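Local coordinates for peptidase S15/CocE/NonD (Thaumarchaeota archaeon SCGC AB-539-E09, PDB 4PF1), which probably acts as a serine aminopeptidase of the S15 family, with an alpha/beta hydrolase fold, cleaving residues from peptide N-termini, at residues Ala180-Ala185 with Pro358-Tyr363; Asp426-Asp431 with Ala606-Trp611; Arg586-Phe591 with Glu601-Ala606. All coordinates share one frame; numbering follows the deposited sequence.

Contact 1 of 3, residues Ala180-Ala185 with Pro358-Tyr363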
loop_
_atom_site.group_PDB
_atom_site.type_symbol
_atom_site.label_atom_id
_atom_site.label_comp_id
_atom_site.label_asym_id
_atom_site.label_seq_id
_atom_site.Cartn_x
_atom_site.Cartn_y
_atom_site.Cartn_z
ATOM N N ALA A 180 36.490 24.383 5.265
ATOM C CA ALA A 180 35.053 24.660 5.446
ATOM C C ALA A 180 34.366 23.571 6.266
ATOM O O ALA A 180 34.866 22.451 6.337
ATOM C CB ALA A 180 34.365 24.784 4.087
ATOM N N VAL A 181 33.198 23.894 6.861
ATOM C CA VAL A 181 32.385 22.929 7.617
ATOM C C VAL A 181 30.895 23.077 7.254
ATOM O O VAL A 181 30.422 24.189 7.007
ATOM C CB VAL A 181 32.586 22.986 9.163
ATOM C CG1 VAL A 181 33.921 22.377 9.583
ATOM C CG2 VAL A 181 32.425 24.403 9.706
ATOM N N VAL A 182 30.164 21.945 7.219
ATOM C CA VAL A 182 28.724 21.930 6.954
ATOM C C VAL A 182 28.023 21.108 8.077
ATOM O O VAL A 182 27.709 19.926 7.880
ATOM C CB VAL A 182 28.352 21.424 5.522
ATOM C CG1 VAL A 182 26.851 21.558 5.265
ATOM C CG2 VAL A 182 29.139 22.164 4.442
ATOM N N PRO A 183 27.796 21.704 9.273
ATOM C CA PRO A 183 27.118 20.945 10.334
ATOM C C PRO A 183 25.588 20.916 10.144
ATOM O O PRO A 183 24.938 21.966 10.123
ATOM C CB PRO A 183 27.535 21.674 11.616
ATOM C CG PRO A 183 27.856 23.069 11.189
ATOM C CD PRO A 183 28.115 23.083 9.707
ATOM N N PHE A 184 25.027 19.707 9.952
ATOM C CA PHE A 184 23.581 19.485 9.812
ATOM C C PHE A 184 22.975 19.128 11.153
ATOM O O PHE A 184 23.586 18.374 11.911
ATOM C CB PHE A 184 23.285 18.335 8.829
ATOM C CG PHE A 184 23.596 18.538 7.367
ATOM C CD1 PHE A 184 24.865 18.265 6.867
ATOM C CD2 PHE A 184 22.586 18.843 6.463
ATOM C CE1 PHE A 184 25.135 18.370 5.499
ATOM C CE2 PHE A 184 22.858 18.960 5.095
ATOM C CZ PHE A 184 24.130 18.718 4.623
ATOM N N ALA A 185 21.774 19.656 11.452
ATOM C CA ALA A 185 20.977 19.334 12.653
ATOM C C ALA A 185 21.849 18.888 13.857
ATOM O O ALA A 185 21.607 17.829 14.438
ATOM C CB ALA A 185 19.986 18.235 12.303
ATOM N N PRO A 358 28.440 24.059 -4.325
ATOM C CA PRO A 358 29.201 25.254 -4.750
ATOM C C PRO A 358 29.950 25.916 -3.584
ATOM O O PRO A 358 31.032 26.459 -3.796
ATOM C CB PRO A 358 28.124 26.178 -5.331
ATOM C CG PRO A 358 26.990 25.274 -5.672
ATOM C CD PRO A 358 27.000 24.241 -4.588
ATOM N N PHE A 359 29.395 25.831 -2.350
ATOM C CA PHE A 359 30.048 26.327 -1.129
ATOM C C PHE A 359 31.379 25.586 -0.932
ATOM O O PHE A 359 32.424 26.223 -0.806
ATOM C CB PHE A 359 29.119 26.136 0.098
ATOM C CG PHE A 359 29.753 26.359 1.456
ATOM C CD1 PHE A 359 29.902 27.643 1.971
ATOM C CD2 PHE A 359 30.159 25.283 2.238
ATOM C CE1 PHE A 359 30.466 27.846 3.236
ATOM C CE2 PHE A 359 30.728 25.489 3.500
ATOM C CZ PHE A 359 30.879 26.768 3.989
ATOM N N LEU A 360 31.335 24.234 -0.962
ATOM C CA LEU A 360 32.508 23.373 -0.794
ATOM C C LEU A 360 33.499 23.534 -1.944
ATOM O O LEU A 360 34.697 23.657 -1.691
ATOM C CB LEU A 360 32.095 21.892 -0.665
ATOM C CG LEU A 360 31.251 21.508 0.561
ATOM C CD1 LEU A 360 30.727 20.095 0.432
ATOM C CD2 LEU A 360 32.044 21.666 1.860
ATOM N N ASP A 361 33.005 23.552 -3.204
ATOM C CA ASP A 361 33.855 23.680 -4.391
ATOM C C ASP A 361 34.655 24.984 -4.391
ATOM O O ASP A 361 35.810 24.978 -4.813
ATOM C CB ASP A 361 33.033 23.560 -5.683
ATOM C CG ASP A 361 32.584 22.144 -6.003
ATOM O OD1 ASP A 361 33.334 21.193 -5.683
ATOM O OD2 ASP A 361 31.515 21.991 -6.631
ATOM N N HIS A 362 34.068 26.088 -3.877
ATOM C CA HIS A 362 34.770 27.367 -3.816
ATOM C C HIS A 362 35.971 27.316 -2.853
ATOM O O HIS A 362 37.055 27.754 -3.226
ATOM C CB HIS A 362 33.828 28.523 -3.432
ATOM C CG HIS A 362 34.559 29.789 -3.094
ATOM N ND1 HIS A 362 35.290 30.475 -4.047
ATOM C CD2 HIS A 362 34.720 30.401 -1.898
ATOM C CE1 HIS A 362 35.850 31.493 -3.410
ATOM N NE2 HIS A 362 35.527 31.497 -2.118
ATOM N N TYR A 363 35.775 26.805 -1.627
ATOM C CA TYR A 363 36.834 26.771 -0.615
ATOM C C TYR A 363 37.810 25.600 -0.788
ATOM O O TYR A 363 38.916 25.656 -0.248
ATOM C CB TYR A 363 36.234 26.735 0.804
ATOM C CG TYR A 363 35.504 28.001 1.200
ATOM C CD1 TYR A 363 36.196 29.188 1.430
ATOM C CD2 TYR A 363 34.125 28.005 1.391
ATOM C CE1 TYR A 363 35.530 30.358 1.792
ATOM C CE2 TYR A 363 33.447 29.166 1.760
ATOM C CZ TYR A 363 34.155 30.340 1.968
ATOM O OH TYR A 363 33.495 31.487 2.344
#
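The strand through A180 and V182 runs nearly antiparallel to the helix through F359, L360 and Y363, their short axes 161° apart in direction and 9.2 Å apart at closest approach, a spacing bridged by side chains. A180 and Y363 bring the backbones closest together, at 6.7 Å between their CA atoms. F359 does most of the touching from the helix. Its CG is anti to the backbone N (chi1 169°), and the CD2-CE2-CZ side of its ring meets the strand. CE2 lies 3.8 Å from A180 CB and equally close to V182 CG2, so this one ring carbon touches both residues whose CB atoms point at the helix; V181 O also meets it. The approach to the ring is oblique for all three. V182 and F359 reach across from opposite sides and pass alongside each other. L360 leaves the helix to one side, yet its CD2 methyl reaches V182 CG2 at 3.9 Å. With V182 CG1 anti to the backbone N (chi1 -175°), CG2 is the methyl turned against both F359 and L360. The Y363 ring adds a looser touch, CD2 to A180 CB at 4.2 Å, and the same CD2 lies above the rim of one face of F359. The interface is mostly buried and apolar in its side chains; 205 Å² is buried in all, A180 contributing most. V181 points away from the helix; its side chain touches M287 of neighbouring strand 287-292. M356, one turn earlier on the helix than L360, also packs on V182. A helix packed nearly antiparallel to a strand on one face of the largely parallel central sheet, as helix 347-365 is here on strand 178-184, is characteristic of the alpha/beta hydrolase fold.

Contact 2 of 3, residues Asp426-Asp431 with Ala606-Trp611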
loop_
_atom_site.group_PDB
_atom_site.type_symbol
_atom_site.label_atom_id
_atom_site.label_comp_id
_atom_site.label_asym_id
_atom_site.label_seq_id
_atom_site.Cartn_x
_atom_site.Cartn_y
_atom_site.Cartn_z
ATOM N N ASP A 426 -9.080 29.689 31.633
ATOM C CA ASP A 426 -9.583 28.413 31.135
ATOM C C ASP A 426 -9.044 27.326 32.046
ATOM O O ASP A 426 -7.855 27.332 32.368
ATOM C CB ASP A 426 -9.187 28.188 29.673
ATOM C CG ASP A 426 -9.743 29.248 28.749
ATOM O OD1 ASP A 426 -10.982 29.279 28.557
ATOM O OD2 ASP A 426 -8.950 30.075 28.256
ATOM N N GLU A 427 -9.927 26.439 32.522
ATOM C CA GLU A 427 -9.565 25.422 33.500
ATOM C C GLU A 427 -9.636 23.999 32.946
ATOM O O GLU A 427 -10.504 23.688 32.129
ATOM C CB GLU A 427 -10.489 25.548 34.717
ATOM C CG GLU A 427 -10.017 24.813 35.958
ATOM C CD GLU A 427 -10.977 24.930 37.122
ATOM O OE1 GLU A 427 -11.981 24.183 37.144
ATOM O OE2 GLU A 427 -10.728 25.771 38.014
ATOM N N TYR A 428 -8.730 23.129 33.431
ATOM C CA TYR A 428 -8.694 21.696 33.128
ATOM C C TYR A 428 -7.951 20.947 34.228
ATOM O O TYR A 428 -7.161 21.547 34.967
ATOM C CB TYR A 428 -8.080 21.404 31.743
ATOM C CG TYR A 428 -6.578 21.570 31.645
ATOM C CD1 TYR A 428 -6.006 22.825 31.464
ATOM C CD2 TYR A 428 -5.732 20.464 31.642
ATOM C CE1 TYR A 428 -4.634 22.978 31.276
ATOM C CE2 TYR A 428 -4.353 20.607 31.497
ATOM C CZ TYR A 428 -3.807 21.868 31.314
ATOM O OH TYR A 428 -2.451 22.021 31.164
ATOM N N VAL A 429 -8.210 19.637 34.344
ATOM C CA VAL A 429 -7.548 18.800 35.334
ATOM C C VAL A 429 -6.550 17.887 34.621
ATOM O O VAL A 429 -6.923 17.154 33.698
ATOM C CB VAL A 429 -8.553 17.998 36.209
ATOM C CG1 VAL A 429 -7.823 17.094 37.202
ATOM C CG2 VAL A 429 -9.515 18.933 36.942
ATOM N N SER A 430 -5.278 17.949 35.041
ATOM C CA SER A 430 -4.234 17.095 34.497
ATOM C C SER A 430 -4.011 15.913 35.434
ATOM O O SER A 430 -3.660 16.103 36.604
ATOM C CB SER A 430 -2.946 17.881 34.291
ATOM O OG SER A 430 -1.864 17.011 34.001
ATOM N N ASP A 431 -4.245 14.698 34.930
ATOM C CA ASP A 431 -4.117 13.481 35.719
ATOM C C ASP A 431 -2.866 12.688 35.295
ATOM O O ASP A 431 -2.852 12.092 34.213
ATOM C CB ASP A 431 -5.395 12.623 35.587
ATOM C CG ASP A 431 -5.430 11.361 36.438
ATOM O OD1 ASP A 431 -4.558 11.213 37.323
ATOM O OD2 ASP A 431 -6.340 10.537 36.233
ATOM N N ALA A 606 -3.985 17.508 39.376
ATOM C CA ALA A 606 -3.883 18.939 39.638
ATOM C C ALA A 606 -4.840 19.716 38.754
ATOM O O ALA A 606 -5.069 19.338 37.600
ATOM C CB ALA A 606 -2.459 19.419 39.420
ATOM N N THR A 607 -5.410 20.796 39.305
ATOM C CA THR A 607 -6.314 21.699 38.603
ATOM C C THR A 607 -5.468 22.785 37.953
ATOM O O THR A 607 -4.770 23.517 38.651
ATOM C CB THR A 607 -7.369 22.248 39.579
ATOM O OG1 THR A 607 -8.076 21.148 40.145
ATOM C CG2 THR A 607 -8.350 23.194 38.912
ATOM N N GLN A 608 -5.482 22.847 36.612
ATOM C CA GLN A 608 -4.669 23.793 35.846
ATOM C C GLN A 608 -5.517 24.912 35.288
ATOM O O GLN A 608 -6.616 24.665 34.793
ATOM C CB GLN A 608 -3.916 23.084 34.695
ATOM C CG GLN A 608 -3.438 21.647 34.993
ATOM C CD GLN A 608 -2.269 21.595 35.946
ATOM O OE1 GLN A 608 -2.384 21.920 37.127
ATOM N NE2 GLN A 608 -1.139 21.110 35.469
ATOM N N ARG A 609 -4.995 26.148 35.341
ATOM C CA ARG A 609 -5.707 27.325 34.854
ATOM C C ARG A 609 -4.807 28.209 34.018
ATOM O O ARG A 609 -3.792 28.687 34.518
ATOM C CB ARG A 609 -6.275 28.143 36.028
ATOM C CG ARG A 609 -7.474 27.527 36.717
ATOM C CD ARG A 609 -7.830 28.325 37.953
ATOM N NE ARG A 609 -8.963 27.748 38.672
ATOM C CZ ARG A 609 -9.455 28.238 39.805
ATOM N NH1 ARG A 609 -8.920 29.321 40.356
ATOM N NH2 ARG A 609 -10.488 27.652 40.394
ATOM N N VAL A 610 -5.188 28.449 32.754
ATOM C CA VAL A 610 -4.468 29.366 31.876
ATOM C C VAL A 610 -5.232 30.700 31.904
ATOM O O VAL A 610 -6.354 30.791 31.392
ATOM C CB VAL A 610 -4.263 28.799 30.447
ATOM C CG1 VAL A 610 -3.786 29.882 29.483
ATOM C CG2 VAL A 610 -3.280 27.628 30.466
ATOM N N TRP A 611 -4.646 31.705 32.575
ATOM C CA TRP A 611 -5.269 33.008 32.794
ATOM C C TRP A 611 -5.146 33.933 31.581
ATOM O O TRP A 611 -4.144 33.904 30.872
ATOM C CB TRP A 611 -4.687 33.667 34.049
ATOM C CG TRP A 611 -5.164 33.027 35.324
ATOM C CD1 TRP A 611 -4.851 31.782 35.790
ATOM C CD2 TRP A 611 -6.060 33.601 36.288
ATOM N NE1 TRP A 611 -5.501 31.542 36.978
ATOM C CE2 TRP A 611 -6.254 32.641 37.305
ATOM C CE3 TRP A 611 -6.713 34.842 36.393
ATOM C CZ2 TRP A 611 -7.045 32.895 38.433
ATOM C CZ3 TRP A 611 -7.511 35.085 37.501
ATOM C CH2 TRP A 611 -7.680 34.115 38.499
#
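R609 grips E427 side-on, with NE and NH2 both directed at the same carboxylate oxygen. R609 NE donates to E427 OE2 at 2.7 Å, on the oxygen's anti lone pair, whereas NH2, at 3.0 Å, meets OE2 nearly along the C-O axis. The second bond is the more bent, 135° at the hydrogen. Carboxylate and guanidinium are only 9° from coplanar. With CG anti to the backbone N, the E427 chain runs out beside that of R609, the two alongside each other in the same sense. T607 CG2 packs 3.6 Å from E427 OE2, next to the ion pair. These residues, with V429, occupy one face of the sheet, where E427 and V429 are exposed.

Beneath them runs a regular antiparallel ladder of six backbone hydrogen bonds, two for each hydrogen-bonded pair. D426 with V610, Y428 with Q608 and S430 with A606 are the hydrogen-bonded pairs; E427 with R609 and V429 with T607 are the non-hydrogen-bonded ones. The straightest approach to a carbonyl is that of Q608 N to Y428 O, 2.7 Å long. Between the bonded pairs the CA-H groups also face carbonyls, as where R609 CA lies 3.3 Å from D426 O. Strand 425-430 is thereby joined to the long C-terminal strand 606-625 in the non-catalytic C-terminal domain.

On the other face Y428 carries the packing. Its CG lies between the backbone N and carbonyl carbon (chi1 74°), and Q608 CB sits over one ring face, 3.7 Å from the centroid, a CH-pi contact offset toward the rim. S430 CB meets Q608 CG at 3.9 Å. The polar ends have partners farther out: Y428 OH bonds to S578, and D426 makes a salt bridge with R612. L471 of strand 471-474 covers D426, Y428 and V610.

Contact 3 of 3, residues Arg586-Phe591 with Glu601-Ala606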
loop_
_atom_site.group_PDB
_atom_site.type_symbol
_atom_site.label_atom_id
_atom_site.label_comp_id
_atom_site.label_asym_id
_atom_site.label_seq_id
_atom_site.Cartn_x
_atom_site.Cartn_y
_atom_site.Cartn_z
ATOM N N ARG A 586 6.556 11.795 33.010
ATOM C CA ARG A 586 5.490 12.573 33.644
ATOM C C ARG A 586 6.006 13.448 34.753
ATOM O O ARG A 586 6.833 13.010 35.562
ATOM C CB ARG A 586 4.409 11.658 34.237
ATOM C CG ARG A 586 3.737 10.728 33.252
ATOM C CD ARG A 586 2.971 9.640 33.975
ATOM N NE ARG A 586 3.817 8.866 34.889
ATOM C CZ ARG A 586 3.404 8.371 36.052
ATOM N NH1 ARG A 586 2.157 8.568 36.459
ATOM N NH2 ARG A 586 4.235 7.683 36.818
ATOM N N ASN A 587 5.460 14.660 34.847
ATOM C CA ASN A 587 5.722 15.511 35.987
ATOM C C ASN A 587 4.811 15.009 37.116
ATOM O O ASN A 587 3.615 14.802 36.873
ATOM C CB ASN A 587 5.463 16.984 35.657
ATOM C CG ASN A 587 5.995 17.933 36.703
ATOM O OD1 ASN A 587 5.563 17.935 37.862
ATOM N ND2 ASN A 587 6.947 18.765 36.316
ATOM N N PRO A 588 5.349 14.729 38.329
ATOM C CA PRO A 588 4.487 14.208 39.412
ATOM C C PRO A 588 3.374 15.176 39.821
ATOM O O PRO A 588 2.346 14.742 40.341
ATOM C CB PRO A 588 5.468 13.971 40.569
ATOM C CG PRO A 588 6.823 13.937 39.933
ATOM C CD PRO A 588 6.749 14.870 38.776
ATOM N N GLN A 589 3.576 16.485 39.556
ATOM C CA GLN A 589 2.660 17.595 39.862
ATOM C C GLN A 589 2.673 17.923 41.378
ATOM O O GLN A 589 1.903 18.757 41.850
ATOM C CB GLN A 589 1.244 17.384 39.282
ATOM C CG GLN A 589 1.294 17.261 37.753
ATOM C CD GLN A 589 -0.022 17.206 37.029
ATOM O OE1 GLN A 589 -0.082 17.481 35.831
ATOM N NE2 GLN A 589 -1.086 16.773 37.693
ATOM N N THR A 590 3.621 17.307 42.102
ATOM C CA THR A 590 4.017 17.621 43.476
ATOM C C THR A 590 5.529 17.731 43.419
ATOM O O THR A 590 6.151 16.972 42.667
ATOM C CB THR A 590 3.508 16.603 44.530
ATOM O OG1 THR A 590 4.187 15.358 44.389
ATOM C CG2 THR A 590 1.996 16.414 44.510
ATOM N N PHE A 591 6.128 18.698 44.131
ATOM C CA PHE A 591 7.576 18.895 44.067
ATOM C C PHE A 591 8.357 17.766 44.751
ATOM O O PHE A 591 8.126 17.465 45.926
ATOM C CB PHE A 591 7.991 20.256 44.651
ATOM C CG PHE A 591 9.458 20.575 44.458
ATOM C CD1 PHE A 591 9.931 21.040 43.236
ATOM C CD2 PHE A 591 10.371 20.385 45.490
ATOM C CE1 PHE A 591 11.288 21.326 43.053
ATOM C CE2 PHE A 591 11.729 20.663 45.305
ATOM C CZ PHE A 591 12.179 21.133 44.089
ATOM N N GLU A 601 3.580 7.817 45.211
ATOM C CA GLU A 601 2.685 8.674 46.016
ATOM C C GLU A 601 2.747 10.152 45.586
ATOM O O GLU A 601 1.811 10.906 45.865
ATOM C CB GLU A 601 3.002 8.572 47.528
ATOM C CG GLU A 601 3.442 7.200 48.011
ATOM C CD GLU A 601 4.944 6.999 48.011
ATOM O OE1 GLU A 601 5.634 7.621 48.852
ATOM O OE2 GLU A 601 5.434 6.213 47.170
ATOM N N SER A 602 3.851 10.565 44.930
ATOM C CA SER A 602 4.060 11.946 44.494
ATOM C C SER A 602 3.233 12.319 43.240
ATOM O O SER A 602 3.056 13.506 42.967
ATOM C CB SER A 602 5.543 12.201 44.232
ATOM O OG SER A 602 6.005 11.530 43.071
ATOM N N TYR A 603 2.737 11.315 42.485
ATOM C CA TYR A 603 1.968 11.535 41.254
ATOM C C TYR A 603 0.491 11.792 41.586
ATOM O O TYR A 603 -0.268 10.851 41.851
ATOM C CB TYR A 603 2.141 10.345 40.279
ATOM C CG TYR A 603 3.561 10.190 39.770
ATOM C CD1 TYR A 603 4.520 9.503 40.513
ATOM C CD2 TYR A 603 3.950 10.734 38.549
ATOM C CE1 TYR A 603 5.835 9.383 40.065
ATOM C CE2 TYR A 603 5.263 10.621 38.090
ATOM C CZ TYR A 603 6.203 9.942 38.853
ATOM O OH TYR A 603 7.496 9.811 38.404
ATOM N N ARG A 604 0.093 13.081 41.611
ATOM C CA ARG A 604 -1.276 13.469 41.969
ATOM C C ARG A 604 -1.924 14.375 40.929
ATOM O O ARG A 604 -1.238 15.167 40.277
ATOM C CB ARG A 604 -1.311 14.186 43.333
ATOM C CG ARG A 604 -0.639 13.448 44.496
ATOM C CD ARG A 604 -1.052 14.006 45.858
ATOM N NE ARG A 604 -0.990 15.471 45.918
ATOM C CZ ARG A 604 -2.057 16.263 46.027
ATOM N NH1 ARG A 604 -3.275 15.741 46.103
ATOM N NH2 ARG A 604 -1.910 17.582 46.062
ATOM N N LYS A 605 -3.274 14.305 40.836
ATOM C CA LYS A 605 -4.093 15.150 39.960
ATOM C C LYS A 605 -3.945 16.606 40.358
ATOM O O LYS A 605 -3.799 16.909 41.544
ATOM C CB LYS A 605 -5.579 14.754 40.049
ATOM C CG LYS A 605 -5.926 13.417 39.427
ATOM C CD LYS A 605 -7.420 13.157 39.525
ATOM C CE LYS A 605 -7.771 11.724 39.220
ATOM N NZ LYS A 605 -9.239 11.513 39.201
ATOM N N ALA A 606 -3.985 17.508 39.376
ATOM C CA ALA A 606 -3.883 18.939 39.638
ATOM C C ALA A 606 -4.840 19.716 38.754
ATOM O O ALA A 606 -5.069 19.338 37.600
ATOM C CB ALA A 606 -2.459 19.419 39.420
HETATM O O HOH W 1 8.027 10.538 35.929
HETATM O O HOH W 2 -0.829 17.961 42.460
#
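Y603 is sandwiched between R586 and P588. The R586 guanidinium lies flat on one ring face, its plane 2° from the ring's and CZ 4.0 Å from the ring centroid, an off-centre cation-pi stack. P588 CB covers the opposite face near its centre, 4.2 Å from the centroid. At the ring edge, in plane, a water joins Y603 OH to R586 O. An alanine in place of Y603 would probably leave the R586 guanidinium without its stacking surface, open a gap beside P588 and deprive the water of its hydroxyl partner.

Next to the ring along the backbone, R604 N donates to P588 O at 3.1 Å. T590 OG1, placed between its backbone N and carbonyl carbon (chi1 70°), bonds to S602 O at 2.6 Å, and T590 CG2 meets the edge of the R604 guanidinium. Both segments belong to the long connection between strands 571-577 and 606-625, and meet at about a right angle; an Asx turn, in which N587 OD1 accepts from Q589 N, shapes the first. The extended Q589 chain sends NE2 to R604 O at 3.0 Å, while its OE1 bonds to S430. Farther out, G239 O and P432 O hold the R586 guanidinium in place, and D500 and D502 bind N587 ND2.

Overall arrangement
Contacts 2 and 3 adjoin, their centres about 14 Å apart, and share A606, where the loop passes into the C-terminal strand. Contact 3 is nested inside the loop that contact 2 closes, and the two meet through a probable hydrogen bond of 2.6 Å from S430 OG to Q589 OE1 and packing of D431 on K605. A glycerol, probably from the crystallisation liquor, lies about 6 Å from the D426 side chain of contact 2. Contact 1 stands apart, centres about 48 Å from both, nearest atoms about 25 Å from contact 3 and 30 Å from contact 2. Its A185, just past the strand's end, touches D295 and H328, which with S161 fit a probable Ser-His-Asp triad.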